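Local coordinates for protein hydrogenase 2 maturation peptidase (PDB 5TTX) that probably cleaves the carboxy-terminal extension of a [NiFe]-hydrogenase large subunit as a late step in maturation of that enzyme, at residues 10-15 / 63-68; 16-21 / 44-49; 30-35 / 146-151; 80-85 / 123-128; 87-92 / 114-119. All coordinates share one frame; numbering follows the deposited sequence. Where two conformers were deposited one is given.

Interaction 1 (10-15 / 63-68); sequences VLVAGV and KVIFLD
Strands 10-15 and 63-68 run side by side, parallel and in register, and at two pairs, Ala13 with Phe66 and Gly14 with Leu67, a small residue faces a large one. The clearest fit is at Ala13, whose short side chain makes a shallow place for the Phe66 ring to lean over. Its CB lies over one ring face, 4.2 Å from the centroid of the Phe66 ring, in a CH-pi contact. Val15 bounds the same ring at its edge: the CG2 branch, anti to the carbonyl carbon, comes in near the ring plane 3.6 Å from Phe66 CD1. Nearer the start of the strands, Leu11 CD2 and Val64 CG1 lie alongside each other, pointing the same way, 4.0 Å apart. The other face has its dip at Gly14, which has no side chain beside its partner Leu67. Leu67 slants back instead and crosses Val12 obliquely, CD1 to Val12 CG1 at 3.6 Å. Lys63 suits the margin: its CB lies beside Val10 CG2, while the chain runs out extended and bends at its last torsion, carrying the amino group away to a long, weak ion pair with Glu122. Five backbone hydrogen bonds fix this register; Ala13 N meets Ile65 O at 2.8 Å, almost along the C=O axis. Strands 42-48 and 122-128 flank the pair in the sheet of this alpha/beta fold. Helices 25-34 and 141-158 cover the face of Val12 and Leu67, while Met99 of the second subunit packs on Phe66 and Arg98 of that subunit forms a salt bridge with Asp68.

Interaction 2 (16-21 / 44-49); sequences GNRLMG and ARDIGT
The loop that leaves strand 10-15 turns here against the end of strand 42-48, at the carboxy-terminal edge of the parallel part of the sheet. A type I beta turn from Asn17 to Met20 shapes it, reinforced by an Asx turn in which Asn17 OD1 accepts from Leu19 N. One backbone hydrogen bond joins the segments: Gly16 N to Gly48 O, 2.9 Å, with the donor well above the carbonyl plane. Both positions suit glycine, since Gly48 has positive phi and Gly16 takes angles that would jam a side chain against the preceding carbonyl. Apolar contact is slight, Asn17 CB meeting Thr49 CG2 at 3.7 Å. The ionic part is stronger. Arg18 stretches from CG to NE and meets Asp46 tip to tip, using NE and NH2 side-on against the single atom OD2, at 3.1 and 2.8 Å. OD2 lies in the guanidinium plane, but the two planes are turned 63° apart, so the carboxylate is met from above. Asp31 of helix 25-34 is a second anionic partner for Arg18 NH2. A water bridges Arg18 NE and the other carboxylate oxygen, accepting from NE at 3.1 Å and donating to Asp46 OD1 at 3.0 Å.

Interaction 3 (30-35 / 146-151); sequences VDLLSS and ATHAAV
Leu32 sets CG anti to its carbonyl carbon (chi1 -70°) and is otherwise extended, so its methyls project straight from helix 25-34 toward helix 141-158. On the other side, His148 starts out directed away, but with CG beside its backbone N (chi1 -59°) the imidazole swings back until one face lies under Leu32 CD1. That methyl stands 4.0 Å from the centroid of the His148 ring, displaced toward the rim, in a CH-pi contact. CD1 of Leu32 is also 3.6 Å from Val151 CG2 and equally far from Thr147 OG1, so a single methyl is inserted among three residues within little more than one helical turn. Both helices cover the same side of the central sheet in this alpha/beta fold, their short segments crossing at -56° with axes 9.8 Å apart. Leucine suits this span, being long enough to bridge two helices that are held apart, whereas beta-branched Val151 offers a broad, stiff surface: its CG2 branch also touches Leu32 CB, at 3.7 Å. Further toward the sheet, Leu33 CD2 approaches Val151 CG1 more loosely, at 4.3 Å. Thr147 keeps OG1 in the crowded position between N and the carbonyl carbon, where it bonds to Glu144 O of its own helix, so its polar atom is satisfied next to a methyl.

Interaction 4 (80-85 / 123-128); sequences SKSILE and VTLIGC
An antiparallel edge pairing brings strand 79-83 against strand 122-128. Ser80 and Gly127 form a hydrogen-bonded pair, both bonds being 2.8 Å: Ser80 N to Gly127 O and Gly127 N to Ser80 O. Ser82 and Leu125 form the next one, again with two bonds, while Lys81-Ile126 and Ile83-Thr124 are the non-hydrogen-bonded pairs. The grip loosens at Leu84, whose N makes only a weak bond to Val123 O, 3.3 Å. In the fold, 79-83 is the one antiparallel member of the mixed sheet and its outermost strand on this side. On the face of Lys81 and Ile83, Ile83 turns CD1 inward (chi2 -68°) until it is only 3.2 Å from Thr124 OG1, a tight contact between two side chains lying alongside each other. Lys81 CG crosses Thr124 CG2 obliquely, and its long chain then bends away, as suits an exposed edge. Ser80, Ser82 and Leu125 share the other face, where Gly127 sets no side chain beside Ser80; past Ser82, Leu84 CB packs on Val123 CG1 at 3.9 Å and on Leu125 CD1 at 4.1 Å. This face meets the second subunit, and a polar residue suits position 82 because Ser82 OG, 3.6 Å from Leu125 CB, hydrogen-bonds to Gln95 of that chain.

Interaction 5 (87-92 / 114-119); sequences RGLDED and KSIGVL
Two nitrogens grip Asp90 OD2, both from Arg87, one helical turn earlier in the same helix. NE and NH1 each lie 3.1 Å from Asp90 OD2, a side-on salt bridge that keeps the oxygen in the guanidinium plane. NH1 uses the syn lone pair of OD2, whereas NE meets that oxygen from above the carboxylate plane. To reach this place the arginine doubles back, bent at chi2 (-65°) and chi3 (79°), so that a side chain whose first bond points away is carried across to segment 114-119. There its far edge makes two weak hydrogen bonds to one acceptor, Arg87 NH2 to Leu119 O at 3.4 Å and NH1 to the same oxygen at 3.5 Å. Leu119 closes a type I beta turn that begins at Ile116. Helices 86-98 and 107-116 form the excursion that links strand 79-83 with strand 122-128, and this contact lies at its base. A cation suits the position, because the carbonyl oxygens of Ile116, Gly117 and Leu119 gather round the guanidinium and would be expected to favour a positive charge. Asp90 also touches the other segment: its OD1 is tightly packed, 3.1 Å from Ile116 CG2, and Gly117, with no side chain, brings its CA to 3.8 Å from Asp90 OD2. In the apolar part, Leu89 and Ile116 cross at about a right angle, with Leu89 CD2 3.7 Å from Ile116 CG2. In the assembly Leu89 packs on Leu89 of the second subunit, and Ile116 on Leu96 of that subunit.

Interactions 1, 2 and 4 share one five-stranded mixed sheet, with interaction 1 at its middle, its centre about 12 Å from that of interaction 2 and about 9 Å from that of interaction 4. Backbone bonds tie them together, Val12 and Gly14 with strand 42-48 and Phe66 with strand 122-128. Interaction 3 lies on one face of that sheet and is tied to interaction 2 by the Arg18-Asp31 salt bridge; along the chain it crosses both interactions 1 and 2. Interaction 5 falls within the connection spanned by interaction 4, in a helical excursion about 29 Å, centre to centre, from interaction 3. Interactions 1, 4 and 5 all touch the second subunit, so the sheet and the excursion both take part in the assembly.

Interaction 1 (10-15 / 63-68)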
# COMPACT_ATOMS: atom_id res chain seq x y z
N VAL A 10 -7.85 -29.86 -24.78
CA VAL A 10 -6.43 -30.11 -24.93
C VAL A 10 -5.97 -29.55 -26.27
O VAL A 10 -6.64 -29.76 -27.29
CB VAL A 10 -6.08 -31.60 -24.83
CG1 VAL A 10 -4.61 -31.82 -25.22
CG2 VAL A 10 -6.37 -32.11 -23.44
N LEU A 11 -4.84 -28.83 -26.26
CA LEU A 11 -4.23 -28.28 -27.45
C LEU A 11 -2.94 -29.03 -27.70
O LEU A 11 -2.07 -29.07 -26.82
CB LEU A 11 -3.95 -26.78 -27.30
CG LEU A 11 -3.02 -26.22 -28.42
CD1 LEU A 11 -3.68 -26.36 -29.77
CD2 LEU A 11 -2.61 -24.75 -28.18
N VAL A 12 -2.80 -29.62 -28.88
CA VAL A 12 -1.51 -30.11 -29.35
C VAL A 12 -1.08 -29.22 -30.51
O VAL A 12 -1.75 -29.20 -31.57
CB VAL A 12 -1.57 -31.58 -29.77
CG1 VAL A 12 -0.19 -32.10 -30.16
CG2 VAL A 12 -2.20 -32.44 -28.67
N ALA A 13 0.03 -28.51 -30.33
CA ALA A 13 0.45 -27.44 -31.23
C ALA A 13 1.75 -27.81 -31.92
O ALA A 13 2.77 -28.01 -31.26
CB ALA A 13 0.62 -26.11 -30.48
N GLY A 14 1.72 -27.89 -33.25
CA GLY A 14 2.93 -28.07 -34.03
C GLY A 14 3.48 -26.72 -34.48
O GLY A 14 2.77 -25.93 -35.09
N VAL A 15 4.74 -26.47 -34.16
CA VAL A 15 5.35 -25.18 -34.40
C VAL A 15 6.56 -25.38 -35.31
O VAL A 15 7.43 -26.21 -35.02
CB VAL A 15 5.79 -24.50 -33.09
CG1 VAL A 15 6.41 -23.17 -33.38
CG2 VAL A 15 4.62 -24.34 -32.15
N LYS A 63 -4.81 -27.96 -21.04
CA LYS A 63 -3.55 -28.66 -21.20
C LYS A 63 -3.02 -28.34 -22.58
O LYS A 63 -3.79 -28.25 -23.54
CB LYS A 63 -3.75 -30.17 -20.98
CG LYS A 63 -2.51 -31.02 -21.15
CD LYS A 63 -2.81 -32.45 -20.79
CE LYS A 63 -1.59 -33.34 -20.97
NZ LYS A 63 -0.58 -33.06 -19.91
N VAL A 64 -1.71 -28.09 -22.67
CA VAL A 64 -1.05 -27.76 -23.94
C VAL A 64 0.17 -28.64 -24.10
O VAL A 64 0.93 -28.85 -23.15
CB VAL A 64 -0.64 -26.27 -24.03
CG1 VAL A 64 -0.05 -26.01 -25.38
CG2 VAL A 64 -1.84 -25.40 -23.86
N ILE A 65 0.35 -29.14 -25.32
CA ILE A 65 1.55 -29.85 -25.75
C ILE A 65 2.09 -29.14 -26.97
O ILE A 65 1.38 -29.01 -27.98
CB ILE A 65 1.25 -31.32 -26.07
CG1 ILE A 65 0.67 -32.02 -24.85
CG2 ILE A 65 2.47 -32.06 -26.64
CD1 ILE A 65 0.32 -33.50 -25.13
N PHE A 66 3.34 -28.66 -26.90
CA PHE A 66 4.01 -27.98 -28.00
C PHE A 66 5.02 -28.92 -28.63
O PHE A 66 5.79 -29.58 -27.92
CB PHE A 66 4.75 -26.71 -27.56
CG PHE A 66 3.89 -25.49 -27.52
CD1 PHE A 66 3.75 -24.69 -28.64
CD2 PHE A 66 3.20 -25.13 -26.36
CE1 PHE A 66 2.93 -23.56 -28.62
CE2 PHE A 66 2.39 -24.00 -26.33
CZ PHE A 66 2.25 -23.21 -27.46
N LEU A 67 5.03 -28.95 -29.96
CA LEU A 67 6.00 -29.73 -30.72
C LEU A 67 6.79 -28.79 -31.62
O LEU A 67 6.19 -27.98 -32.35
CB LEU A 67 5.31 -30.83 -31.53
CG LEU A 67 4.52 -31.84 -30.68
CD1 LEU A 67 3.19 -31.99 -31.33
CD2 LEU A 67 5.21 -33.17 -30.64
N ASP A 68 8.11 -28.89 -31.57
CA ASP A 68 8.94 -28.02 -32.39
C ASP A 68 10.27 -28.72 -32.64
O ASP A 68 10.52 -29.83 -32.17
CB ASP A 68 9.15 -26.65 -31.73
CG ASP A 68 9.91 -26.72 -30.41
OD1 ASP A 68 10.14 -27.83 -29.91
OD2 ASP A 68 10.28 -25.67 -29.85

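Interaction 2 (16-21 / 44-49)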
# COMPACT_ATOMS: atom_id res chain seq x y z
N GLY A 16 6.62 -24.60 -36.38
CA GLY A 16 7.79 -24.56 -37.24
C GLY A 16 7.39 -24.26 -38.67
O GLY A 16 6.22 -24.10 -39.00
N ASN A 17 8.40 -24.21 -39.53
CA ASN A 17 8.23 -23.83 -40.93
C ASN A 17 8.35 -25.07 -41.82
O ASN A 17 9.46 -25.60 -41.99
CB ASN A 17 9.29 -22.80 -41.31
CG ASN A 17 9.04 -22.16 -42.67
OD1 ASN A 17 8.32 -22.69 -43.52
ND2 ASN A 17 9.64 -21.00 -42.88
N ARG A 18 7.23 -25.49 -42.42
CA ARG A 18 7.18 -26.65 -43.32
C ARG A 18 8.13 -26.53 -44.51
O ARG A 18 8.46 -27.56 -45.11
CB ARG A 18 5.78 -26.85 -43.90
CG ARG A 18 4.82 -27.53 -42.97
CD ARG A 18 3.45 -27.55 -43.57
NE ARG A 18 2.42 -27.89 -42.57
CZ ARG A 18 2.03 -29.13 -42.31
NH1 ARG A 18 2.59 -30.16 -42.95
NH2 ARG A 18 1.07 -29.36 -41.43
N LEU A 19 8.52 -25.32 -44.89
CA LEU A 19 9.40 -25.10 -46.03
C LEU A 19 10.87 -25.20 -45.67
O LEU A 19 11.74 -25.04 -46.55
CB LEU A 19 9.14 -23.73 -46.63
CG LEU A 19 7.67 -23.39 -46.85
CD1 LEU A 19 7.58 -21.99 -47.43
CD2 LEU A 19 7.05 -24.40 -47.81
N MSE A 20 11.18 -25.45 -44.40
CA MSE A 20 12.56 -25.48 -43.95
C MSE A 20 12.92 -26.87 -43.44
O MSE A 20 13.43 -27.02 -42.33
CB MSE A 20 12.81 -24.43 -42.87
CG MSE A 20 12.53 -23.04 -43.35
SE MSE A 20 13.89 -22.38 -44.61
CE MSE A 20 13.34 -20.48 -44.62
N GLY A 21 12.63 -27.87 -44.25
CA GLY A 21 13.15 -29.19 -43.96
C GLY A 21 12.63 -29.73 -42.65
O GLY A 21 11.42 -29.82 -42.41
N ALA A 44 -5.60 -30.72 -32.33
CA ALA A 44 -4.27 -30.82 -32.94
C ALA A 44 -4.18 -29.71 -33.97
O ALA A 44 -4.86 -29.76 -34.99
CB ALA A 44 -4.07 -32.18 -33.59
N ARG A 45 -3.37 -28.68 -33.71
CA ARG A 45 -3.40 -27.47 -34.51
C ARG A 45 -2.02 -27.18 -35.08
O ARG A 45 -1.01 -27.17 -34.34
CB ARG A 45 -3.92 -26.27 -33.69
CG ARG A 45 -5.42 -25.98 -33.92
CD ARG A 45 -6.00 -24.90 -33.00
NE ARG A 45 -5.33 -23.59 -33.12
CZ ARG A 45 -5.47 -22.59 -32.25
NH1 ARG A 45 -4.83 -21.44 -32.44
NH2 ARG A 45 -6.24 -22.74 -31.19
N ASP A 46 -1.98 -26.93 -36.38
CA ASP A 46 -0.74 -26.60 -37.09
C ASP A 46 -0.54 -25.09 -36.97
O ASP A 46 -1.12 -24.31 -37.72
CB ASP A 46 -0.85 -27.07 -38.53
CG ASP A 46 0.31 -26.62 -39.40
OD1 ASP A 46 1.30 -26.06 -38.88
OD2 ASP A 46 0.22 -26.83 -40.62
N ILE A 47 0.29 -24.69 -36.02
CA ILE A 47 0.55 -23.27 -35.78
C ILE A 47 1.57 -22.71 -36.78
O ILE A 47 1.57 -21.49 -37.04
CB ILE A 47 1.00 -23.13 -34.32
CG1 ILE A 47 -0.11 -23.64 -33.40
CG2 ILE A 47 1.36 -21.70 -33.95
CD1 ILE A 47 -1.37 -22.81 -33.44
N GLY A 48 2.42 -23.56 -37.35
CA GLY A 48 3.40 -23.09 -38.31
C GLY A 48 4.35 -22.08 -37.70
O GLY A 48 4.92 -22.30 -36.63
N THR A 49 4.49 -20.95 -38.38
CA THR A 49 5.31 -19.81 -37.96
C THR A 49 4.46 -18.63 -37.53
O THR A 49 5.00 -17.53 -37.32
CB THR A 49 6.21 -19.35 -39.12
OG1 THR A 49 5.39 -19.09 -40.26
CG2 THR A 49 7.24 -20.39 -39.46
O HOH W 1 2.50 -25.02 -41.37

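Interaction 3 (30-35 / 146-151)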
# COMPACT_ATOMS: atom_id res chain seq x y z
N VAL A 30 1.30 -32.93 -36.22
CA VAL A 30 -0.11 -32.58 -36.26
C VAL A 30 -0.82 -33.29 -37.41
O VAL A 30 -1.94 -33.78 -37.25
CB VAL A 30 -0.28 -31.05 -36.34
CG1 VAL A 30 -1.75 -30.67 -36.59
CG2 VAL A 30 0.23 -30.44 -35.04
N ASP A 31 -0.16 -33.37 -38.59
CA ASP A 31 -0.75 -34.11 -39.70
C ASP A 31 -1.04 -35.55 -39.31
O ASP A 31 -2.12 -36.08 -39.62
CB ASP A 31 0.19 -34.11 -40.92
CG ASP A 31 0.37 -32.75 -41.53
OD1 ASP A 31 -0.30 -31.78 -41.09
OD2 ASP A 31 1.18 -32.65 -42.48
N LEU A 32 -0.10 -36.22 -38.64
CA LEU A 32 -0.36 -37.59 -38.20
C LEU A 32 -1.54 -37.65 -37.25
O LEU A 32 -2.44 -38.48 -37.42
CB LEU A 32 0.89 -38.18 -37.55
CG LEU A 32 2.05 -38.47 -38.49
CD1 LEU A 32 3.25 -38.98 -37.69
CD2 LEU A 32 1.63 -39.51 -39.59
N LEU A 33 -1.57 -36.76 -36.25
CA LEU A 33 -2.65 -36.76 -35.26
C LEU A 33 -4.00 -36.46 -35.91
O LEU A 33 -4.99 -37.15 -35.64
CB LEU A 33 -2.35 -35.75 -34.16
CG LEU A 33 -1.16 -36.14 -33.29
CD1 LEU A 33 -0.76 -35.00 -32.39
CD2 LEU A 33 -1.51 -37.38 -32.46
N SER A 34 -4.06 -35.44 -36.78
CA SER A 34 -5.29 -35.12 -37.49
C SER A 34 -5.83 -36.28 -38.31
O SER A 34 -7.02 -36.29 -38.63
CB SER A 34 -5.09 -33.92 -38.42
OG SER A 34 -4.90 -32.73 -37.66
N SER A 35 -5.00 -37.24 -38.69
CA SER A 35 -5.54 -38.35 -39.46
C SER A 35 -5.92 -39.54 -38.58
O SER A 35 -6.46 -40.52 -39.09
CB SER A 35 -4.57 -38.79 -40.56
OG SER A 35 -3.54 -39.63 -40.08
N ALA A 146 10.89 -39.77 -36.38
CA ALA A 146 10.65 -39.19 -35.07
C ALA A 146 9.22 -38.70 -34.93
O ALA A 146 8.71 -38.62 -33.80
CB ALA A 146 11.64 -38.06 -34.79
N THR A 147 8.57 -38.35 -36.05
CA THR A 147 7.18 -37.93 -35.97
C THR A 147 6.31 -39.05 -35.39
O THR A 147 5.42 -38.79 -34.57
CB THR A 147 6.64 -37.50 -37.33
OG1 THR A 147 6.75 -38.57 -38.27
CG2 THR A 147 7.37 -36.28 -37.85
N HIS A 148 6.59 -40.30 -35.76
CA HIS A 148 5.79 -41.40 -35.24
C HIS A 148 6.07 -41.61 -33.76
O HIS A 148 5.15 -41.91 -32.99
CB HIS A 148 6.05 -42.68 -36.04
CG HIS A 148 5.71 -42.51 -37.49
ND1 HIS A 148 4.42 -42.54 -37.95
CD2 HIS A 148 6.49 -42.22 -38.55
CE1 HIS A 148 4.41 -42.30 -39.25
NE2 HIS A 148 5.66 -42.11 -39.64
N ALA A 149 7.32 -41.44 -33.34
CA ALA A 149 7.66 -41.52 -31.93
C ALA A 149 7.00 -40.39 -31.14
O ALA A 149 6.49 -40.61 -30.03
CB ALA A 149 9.18 -41.48 -31.75
N ALA A 150 7.00 -39.19 -31.70
CA ALA A 150 6.36 -38.08 -31.02
C ALA A 150 4.87 -38.34 -30.87
O ALA A 150 4.28 -38.02 -29.83
CB ALA A 150 6.62 -36.77 -31.77
N VAL A 151 4.26 -38.96 -31.88
CA VAL A 151 2.84 -39.30 -31.80
C VAL A 151 2.58 -40.16 -30.57
O VAL A 151 1.66 -39.90 -29.79
CB VAL A 151 2.39 -39.98 -33.10
CG1 VAL A 151 1.06 -40.77 -32.91
CG2 VAL A 151 2.23 -38.96 -34.20

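Interaction 4 (80-85 / 123-128)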
# COMPACT_ATOMS: atom_id res chain seq x y z
N SER A 80 13.00 -34.84 -27.19
CA SER A 80 13.28 -34.21 -25.91
C SER A 80 11.97 -33.70 -25.34
O SER A 80 11.33 -32.83 -25.94
CB SER A 80 14.27 -33.05 -26.07
OG SER A 80 14.96 -32.83 -24.87
N LYS A 81 11.56 -34.21 -24.19
CA LYS A 81 10.33 -33.78 -23.56
C LYS A 81 10.67 -32.93 -22.35
O LYS A 81 11.52 -33.31 -21.53
CB LYS A 81 9.47 -34.98 -23.13
CG LYS A 81 8.13 -34.60 -22.50
CD LYS A 81 7.27 -35.83 -22.21
CE LYS A 81 8.10 -36.93 -21.57
NZ LYS A 81 7.87 -37.00 -20.10
N SER A 82 10.03 -31.78 -22.23
CA SER A 82 10.24 -30.93 -21.07
C SER A 82 8.90 -30.35 -20.64
O SER A 82 7.90 -30.39 -21.37
CB SER A 82 11.25 -29.81 -21.37
OG SER A 82 10.88 -29.10 -22.53
N ILE A 83 8.93 -29.75 -19.47
CA ILE A 83 7.76 -29.18 -18.82
C ILE A 83 8.09 -27.74 -18.46
O ILE A 83 9.14 -27.46 -17.87
CB ILE A 83 7.39 -29.98 -17.56
CG1 ILE A 83 7.15 -31.45 -17.93
CG2 ILE A 83 6.21 -29.35 -16.84
CD1 ILE A 83 5.92 -31.67 -18.77
N LEU A 84 7.21 -26.84 -18.83
CA LEU A 84 7.25 -25.48 -18.33
C LEU A 84 6.28 -25.39 -17.15
O LEU A 84 5.07 -25.48 -17.33
CB LEU A 84 6.85 -24.50 -19.43
CG LEU A 84 6.82 -23.09 -18.86
CD1 LEU A 84 8.25 -22.71 -18.46
CD2 LEU A 84 6.23 -22.12 -19.87
N GLU A 85 6.82 -25.19 -15.95
CA GLU A 85 6.02 -25.09 -14.73
C GLU A 85 5.49 -23.66 -14.58
O GLU A 85 6.14 -22.79 -13.98
CB GLU A 85 6.85 -25.52 -13.52
CG GLU A 85 6.51 -26.90 -12.98
CD GLU A 85 7.72 -27.63 -12.43
OE1 GLU A 85 8.82 -27.03 -12.38
OE2 GLU A 85 7.58 -28.81 -12.06
N VAL A 123 1.67 -27.70 -19.19
CA VAL A 123 2.42 -27.31 -20.38
C VAL A 123 3.57 -28.29 -20.59
O VAL A 123 4.42 -28.45 -19.70
CB VAL A 123 2.95 -25.87 -20.29
CG1 VAL A 123 3.72 -25.48 -21.57
CG2 VAL A 123 1.80 -24.90 -20.07
N THR A 124 3.62 -28.90 -21.77
CA THR A 124 4.57 -29.94 -22.14
C THR A 124 5.19 -29.57 -23.50
O THR A 124 4.49 -29.08 -24.39
CB THR A 124 3.90 -31.32 -22.22
OG1 THR A 124 3.57 -31.79 -20.92
CG2 THR A 124 4.82 -32.39 -22.89
N LEU A 125 6.50 -29.75 -23.63
CA LEU A 125 7.19 -29.38 -24.86
C LEU A 125 7.97 -30.59 -25.33
O LEU A 125 8.69 -31.22 -24.53
CB LEU A 125 8.13 -28.18 -24.69
CG LEU A 125 7.50 -26.84 -24.35
CD1 LEU A 125 7.61 -26.58 -22.83
CD2 LEU A 125 8.18 -25.76 -25.12
N ILE A 126 7.77 -30.95 -26.59
CA ILE A 126 8.45 -32.06 -27.22
C ILE A 126 9.25 -31.48 -28.38
O ILE A 126 8.68 -31.01 -29.37
CB ILE A 126 7.45 -33.12 -27.71
CG1 ILE A 126 6.78 -33.79 -26.49
CG2 ILE A 126 8.15 -34.13 -28.61
CD1 ILE A 126 5.52 -34.58 -26.85
N GLY A 127 10.57 -31.50 -28.24
CA GLY A 127 11.47 -31.00 -29.27
C GLY A 127 12.12 -32.17 -29.98
O GLY A 127 12.33 -33.24 -29.38
N CYS A 128 12.44 -31.96 -31.26
CA CYS A 128 13.11 -32.94 -32.10
C CYS A 128 14.40 -32.36 -32.66
O CYS A 128 14.41 -31.26 -33.22
CB CYS A 128 12.20 -33.35 -33.27
SG CYS A 128 13.01 -34.48 -34.39

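Interaction 5 (87-92 / 114-119)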
# COMPACT_ATOMS: atom_id res chain seq x y z
N ARG A 87 2.68 -22.20 -13.07
CA ARG A 87 2.29 -21.60 -11.79
C ARG A 87 3.52 -21.19 -11.00
O ARG A 87 3.56 -20.11 -10.41
CB ARG A 87 1.39 -22.55 -10.98
CG ARG A 87 -0.09 -22.70 -11.49
CD ARG A 87 -1.03 -21.42 -11.45
NE ARG A 87 -0.82 -20.44 -12.53
CZ ARG A 87 -1.24 -20.55 -13.81
NH1 ARG A 87 -0.99 -19.58 -14.68
NH2 ARG A 87 -1.89 -21.62 -14.24
N GLY A 88 4.57 -22.01 -11.03
CA GLY A 88 5.84 -21.59 -10.44
C GLY A 88 6.34 -20.30 -11.06
O GLY A 88 6.84 -19.42 -10.35
N LEU A 89 6.19 -20.16 -12.37
CA LEU A 89 6.69 -18.98 -13.06
C LEU A 89 5.94 -17.72 -12.63
O LEU A 89 6.56 -16.66 -12.46
CB LEU A 89 6.61 -19.18 -14.57
CG LEU A 89 6.90 -17.98 -15.46
CD1 LEU A 89 8.33 -17.48 -15.27
CD2 LEU A 89 6.63 -18.34 -16.93
N ASP A 90 4.61 -17.80 -12.44
CA ASP A 90 3.87 -16.68 -11.85
C ASP A 90 4.51 -16.23 -10.55
O ASP A 90 4.81 -15.04 -10.35
CB ASP A 90 2.42 -17.06 -11.54
CG ASP A 90 1.64 -17.47 -12.76
OD1 ASP A 90 2.27 -17.63 -13.83
OD2 ASP A 90 0.40 -17.62 -12.66
N GLU A 91 4.71 -17.18 -9.63
CA GLU A 91 5.27 -16.85 -8.33
C GLU A 91 6.59 -16.12 -8.47
O GLU A 91 6.83 -15.13 -7.77
CB GLU A 91 5.43 -18.12 -7.50
CG GLU A 91 4.15 -18.55 -6.86
CD GLU A 91 3.51 -17.44 -6.04
OE1 GLU A 91 2.51 -16.87 -6.52
OE2 GLU A 91 3.99 -17.13 -4.92
N ASP A 92 7.45 -16.59 -9.38
CA ASP A 92 8.73 -15.92 -9.57
C ASP A 92 8.54 -14.50 -10.06
O ASP A 92 9.32 -13.61 -9.70
CB ASP A 92 9.61 -16.71 -10.54
CG ASP A 92 9.94 -18.09 -10.02
OD1 ASP A 92 9.89 -18.27 -8.79
OD2 ASP A 92 10.23 -19.01 -10.82
N LYS A 114 0.19 -10.71 -17.02
CA LYS A 114 -1.19 -10.88 -17.48
C LYS A 114 -1.30 -12.01 -18.50
O LYS A 114 -2.26 -12.78 -18.48
CB LYS A 114 -1.71 -9.58 -18.08
CG LYS A 114 -3.17 -9.66 -18.52
CD LYS A 114 -3.68 -8.29 -18.97
CE LYS A 114 -2.78 -7.66 -20.04
NZ LYS A 114 -2.94 -6.18 -20.13
N SER A 115 -0.30 -12.14 -19.38
CA SER A 115 -0.27 -13.29 -20.28
C SER A 115 -0.05 -14.59 -19.51
O SER A 115 -0.87 -15.51 -19.56
CB SER A 115 0.82 -13.08 -21.33
OG SER A 115 0.75 -11.76 -21.85
N ILE A 116 1.07 -14.67 -18.78
CA ILE A 116 1.48 -15.89 -18.09
C ILE A 116 0.37 -16.40 -17.17
O ILE A 116 0.14 -17.60 -17.04
CB ILE A 116 2.79 -15.63 -17.33
CG1 ILE A 116 3.87 -15.17 -18.30
CG2 ILE A 116 3.30 -16.86 -16.65
CD1 ILE A 116 4.14 -16.17 -19.39
N GLY A 117 -0.36 -15.47 -16.54
CA GLY A 117 -1.38 -15.82 -15.56
C GLY A 117 -2.55 -16.65 -16.08
O GLY A 117 -3.29 -17.24 -15.28
N VAL A 118 -2.74 -16.71 -17.41
CA VAL A 118 -3.85 -17.46 -17.99
C VAL A 118 -3.40 -18.65 -18.83
O VAL A 118 -4.26 -19.43 -19.26
CB VAL A 118 -4.78 -16.55 -18.82
CG1 VAL A 118 -5.41 -15.47 -17.95
CG2 VAL A 118 -4.04 -15.96 -19.97
N LEU A 119 -2.10 -18.81 -19.11
CA LEU A 119 -1.63 -20.07 -19.67
C LEU A 119 -2.08 -21.21 -18.76
O LEU A 119 -2.28 -20.99 -17.56
CB LEU A 119 -0.10 -20.10 -19.78
CG LEU A 119 0.66 -19.14 -20.69
CD1 LEU A 119 2.18 -19.50 -20.77
CD2 LEU A 119 0.03 -19.07 -22.07